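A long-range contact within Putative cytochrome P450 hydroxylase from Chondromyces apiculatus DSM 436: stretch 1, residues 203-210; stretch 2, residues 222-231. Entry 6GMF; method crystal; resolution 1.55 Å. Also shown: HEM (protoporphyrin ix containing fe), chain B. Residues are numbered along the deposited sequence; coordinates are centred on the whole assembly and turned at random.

Stretch 1 203-210: DLISQLLA
Stretch 2, residues 222-231: EVLSFANTLL

Two helices can pack through apolar side chains alone, and this pair from a putative cytochrome P450 hydroxylase is a compact example. Helix 204-210 and helix 222-231 run at 140° between their N-to-C directions, so sequence ascends along one roughly as it descends along the other; their axes approach to 10.1 Å. Both have ordinary helical backbones, with phi near -65° and psi near -40°. Asp203 (phi/psi -81/169, chi1 p) caps the first: its OD2 accepts from Ser206 N at 2.9 Å, while Ser206 OG donates to Asp203 OD1 at 2.7 Å.

Along the second helix, Glu222 stays out of reach, and Val223 sets the register, its CA 6.2 Å from the CA of Leu208. Val223 (chi1 t) points toward the partner helix and meets three residues: its CG1 lies 3.9 Å from Leu208 CB and 4.3 Å from Ile205 CD1, and its CG2 lies 4.3 Å from Leu209 CD2. Ile205 (m, m) starts sideways, but its end comes nearer. The CA-to-CB bond of Leu224 points away, and although the end of the side chain comes nearer, it makes no contact. Three residues after Val223, Phe226 (chi1 t, chi2 71°) places CD2 3.8 Å from CD2 of Leu208 (m, t); its CE1 is 3.9 Å from HEM CMD, so the ring touches both helix and cofactor. Ala227, four residues on from Val223, whose O accepts from Ala227 N at 3.0 Å, offers CB to Ile205 CD1 at 4.0 Å. Thr229 (m) contributes nothing across the pair, but its CG2 reaches HEM CMD at 3.8 Å. Leu230 (m, t) closes the row: Leu230 CD1 lies 3.6 Å from Leu204 CD2, and Leu230 CD2 lies 3.7 Å from HEM CAC. The chi1 of Leu204, -129°, lies between wells.

No hydrogen bond crosses the interface, which buries 348 Å².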

# COMPACT_ATOMS: atom_id res chain seq x y z
N ASP A 203 6.72 -21.71 -4.88
CA ASP A 203 6.11 -20.41 -5.15
C ASP A 203 4.74 -20.32 -4.46
O ASP A 203 4.13 -21.33 -4.00
CB ASP A 203 5.86 -20.24 -6.65
CG ASP A 203 4.86 -21.27 -7.14
OD1 ASP A 203 5.27 -22.42 -7.36
OD2 ASP A 203 3.68 -20.94 -7.25
N LEU A 204 4.21 -19.10 -4.45
CA LEU A 204 2.97 -18.81 -3.76
C LEU A 204 1.77 -19.51 -4.39
O LEU A 204 0.80 -19.90 -3.68
CB LEU A 204 2.76 -17.29 -3.82
CG LEU A 204 2.47 -16.53 -2.55
CD1 LEU A 204 3.23 -17.04 -1.34
CD2 LEU A 204 2.75 -15.06 -2.82
N ILE A 205 1.77 -19.69 -5.71
CA ILE A 205 0.62 -20.38 -6.33
C ILE A 205 0.57 -21.83 -5.82
O ILE A 205 -0.50 -22.31 -5.44
CB ILE A 205 0.62 -20.34 -7.86
CG1 ILE A 205 0.61 -18.90 -8.38
CG2 ILE A 205 -0.57 -21.16 -8.39
CD1 ILE A 205 -0.70 -18.15 -8.15
N SER A 206 1.73 -22.48 -5.79
CA SER A 206 1.85 -23.86 -5.29
C SER A 206 1.38 -23.93 -3.84
O SER A 206 0.62 -24.85 -3.48
CB SER A 206 3.24 -24.38 -5.38
OG SER A 206 3.66 -24.47 -6.73
N GLN A 207 1.82 -22.97 -3.02
CA GLN A 207 1.51 -22.98 -1.62
C GLN A 207 0.03 -22.68 -1.38
O GLN A 207 -0.54 -23.21 -0.44
CB GLN A 207 2.42 -22.03 -0.84
CG GLN A 207 3.89 -22.37 -0.90
N LEU A 208 -0.59 -21.80 -2.17
CA LEU A 208 -2.00 -21.52 -2.05
C LEU A 208 -2.82 -22.77 -2.40
O LEU A 208 -3.79 -23.06 -1.72
CB LEU A 208 -2.38 -20.32 -2.93
CG LEU A 208 -1.95 -18.95 -2.40
CD1 LEU A 208 -1.90 -17.95 -3.53
CD2 LEU A 208 -2.82 -18.44 -1.26
N LEU A 209 -2.39 -23.53 -3.41
CA LEU A 209 -3.07 -24.74 -3.82
C LEU A 209 -3.00 -25.79 -2.72
O LEU A 209 -3.98 -26.55 -2.57
CB LEU A 209 -2.44 -25.27 -5.11
CG LEU A 209 -2.80 -24.51 -6.37
CD1 LEU A 209 -1.89 -24.99 -7.50
CD2 LEU A 209 -4.27 -24.70 -6.74
N ALA A 210 -1.87 -25.85 -1.99
CA ALA A 210 -1.64 -26.86 -0.97
C ALA A 210 -2.44 -26.55 0.30
O ALA A 210 -2.81 -27.46 1.04
CB ALA A 210 -0.18 -26.97 -0.65
N GLU A 222 -10.47 -18.48 -5.98
CA GLU A 222 -9.95 -17.82 -4.80
C GLU A 222 -8.43 -17.71 -4.86
O GLU A 222 -7.89 -16.67 -4.47
CB GLU A 222 -10.38 -18.52 -3.51
CG GLU A 222 -11.82 -18.27 -3.18
CD GLU A 222 -12.32 -19.12 -2.03
OE1 GLU A 222 -11.83 -20.27 -1.87
OE2 GLU A 222 -13.20 -18.62 -1.29
N VAL A 223 -7.71 -18.74 -5.33
CA VAL A 223 -6.25 -18.68 -5.51
C VAL A 223 -5.91 -17.52 -6.46
O VAL A 223 -5.02 -16.70 -6.15
CB VAL A 223 -5.66 -20.00 -6.04
CG1 VAL A 223 -4.19 -19.87 -6.39
CG2 VAL A 223 -5.85 -21.11 -5.04
N LEU A 224 -6.59 -17.48 -7.62
CA LEU A 224 -6.31 -16.48 -8.66
C LEU A 224 -6.64 -15.10 -8.13
O LEU A 224 -5.90 -14.14 -8.37
CB LEU A 224 -7.12 -16.78 -9.93
CG LEU A 224 -6.77 -18.12 -10.58
CD1 LEU A 224 -7.70 -18.36 -11.76
CD2 LEU A 224 -5.31 -18.16 -11.00
N SER A 225 -7.80 -14.97 -7.46
CA SER A 225 -8.20 -13.67 -6.94
C SER A 225 -7.18 -13.16 -5.91
O SER A 225 -6.88 -11.94 -5.93
CB SER A 225 -9.59 -13.70 -6.39
OG SER A 225 -9.83 -12.53 -5.62
N PHE A 226 -6.61 -14.04 -5.08
CA PHE A 226 -5.64 -13.62 -4.07
C PHE A 226 -4.31 -13.21 -4.75
O PHE A 226 -3.70 -12.20 -4.35
CB PHE A 226 -5.47 -14.66 -2.97
CG PHE A 226 -4.54 -14.19 -1.87
CD1 PHE A 226 -4.93 -13.18 -0.98
CD2 PHE A 226 -3.29 -14.72 -1.74
CE1 PHE A 226 -4.07 -12.75 0.01
CE2 PHE A 226 -2.43 -14.29 -0.74
CZ PHE A 226 -2.83 -13.30 0.14
N ALA A 227 -3.89 -13.94 -5.79
CA ALA A 227 -2.74 -13.57 -6.57
C ALA A 227 -2.91 -12.14 -7.12
O ALA A 227 -1.99 -11.33 -7.07
CB ALA A 227 -2.50 -14.57 -7.68
N ASN A 228 -4.09 -11.85 -7.69
CA ASN A 228 -4.37 -10.59 -8.28
C ASN A 228 -4.32 -9.53 -7.17
O ASN A 228 -3.80 -8.41 -7.37
CB ASN A 228 -5.74 -10.60 -8.96
CG ASN A 228 -6.12 -9.30 -9.62
OD1 ASN A 228 -5.72 -9.04 -10.75
ND2 ASN A 228 -6.85 -8.46 -8.92
N THR A 229 -4.92 -9.87 -6.02
CA THR A 229 -4.95 -8.92 -4.87
C THR A 229 -3.52 -8.53 -4.48
O THR A 229 -3.28 -7.37 -4.12
CB THR A 229 -5.74 -9.47 -3.67
OG1 THR A 229 -7.10 -9.52 -4.12
CG2 THR A 229 -5.65 -8.63 -2.43
N LEU A 230 -2.59 -9.48 -4.50
CA LEU A 230 -1.23 -9.18 -4.05
C LEU A 230 -0.59 -8.10 -4.94
O LEU A 230 0.13 -7.23 -4.42
CB LEU A 230 -0.37 -10.45 -4.04
CG LEU A 230 -0.78 -11.51 -3.00
CD1 LEU A 230 0.05 -12.77 -3.18
CD2 LEU A 230 -0.62 -11.00 -1.57
N LEU A 231 -0.89 -8.11 -6.26
CA LEU A 231 -0.35 -7.05 -7.12
C LEU A 231 -0.97 -5.73 -6.73
O LEU A 231 -0.28 -4.73 -6.50
CB LEU A 231 -0.66 -7.28 -8.60
CG LEU A 231 0.35 -8.10 -9.37
CD1 LEU A 231 0.42 -9.51 -8.79
CD2 LEU A 231 -0.04 -8.12 -10.85
CHA HEM B . -4.79 -4.71 3.51
CHB HEM B . -2.04 -0.88 3.64
CHC HEM B . 1.40 -3.37 1.32
CHD HEM B . -1.51 -7.09 0.86
C1A HEM B . -4.31 -3.45 3.79
C2A HEM B . -5.04 -2.53 4.59
C3A HEM B . -4.26 -1.42 4.60
C4A HEM B . -3.09 -1.71 3.85
CMA HEM B . -4.54 -0.07 5.22
CAA HEM B . -6.38 -2.69 5.26
CBA HEM B . -7.58 -2.49 4.31
CGA HEM B . -8.92 -2.51 5.02
O1A HEM B . -8.97 -2.56 6.28
O2A HEM B . -9.93 -2.35 4.25
C1B HEM B . -0.83 -1.20 2.99
C2B HEM B . 0.31 -0.33 2.88
C3B HEM B . 1.29 -1.00 2.23
C4B HEM B . 0.74 -2.33 1.95
CMB HEM B . 0.30 1.05 3.41
CAB HEM B . 2.71 -0.61 1.88
CBB HEM B . 3.30 0.33 2.55
C1C HEM B . 0.98 -4.62 1.02
C2C HEM B . 1.76 -5.61 0.33
C3C HEM B . 0.88 -6.67 0.22
C4C HEM B . -0.37 -6.31 0.77
CMC HEM B . 3.23 -5.53 0.02
CAC HEM B . 1.09 -8.00 -0.36
CBC HEM B . 2.11 -8.34 -1.10
C1D HEM B . -2.64 -6.71 1.52
C2D HEM B . -3.85 -7.58 1.59
C3D HEM B . -4.76 -6.93 2.35
C4D HEM B . -4.12 -5.66 2.73
CMD HEM B . -3.90 -8.95 0.93
CAD HEM B . -6.14 -7.41 2.70
CBD HEM B . -6.27 -8.11 4.06
CGD HEM B . -7.70 -8.47 4.41
O1D HEM B . -7.86 -9.34 5.28
O2D HEM B . -8.66 -7.87 3.85
NA HEM B . -3.10 -2.94 3.34
NB HEM B . -0.50 -2.35 2.43
NC HEM B . -0.32 -5.03 1.25
ND HEM B . -2.91 -5.52 2.18
FE HEM B . -1.70 -4.01 2.40
O HOH W 1 -2.64 -3.15 0.56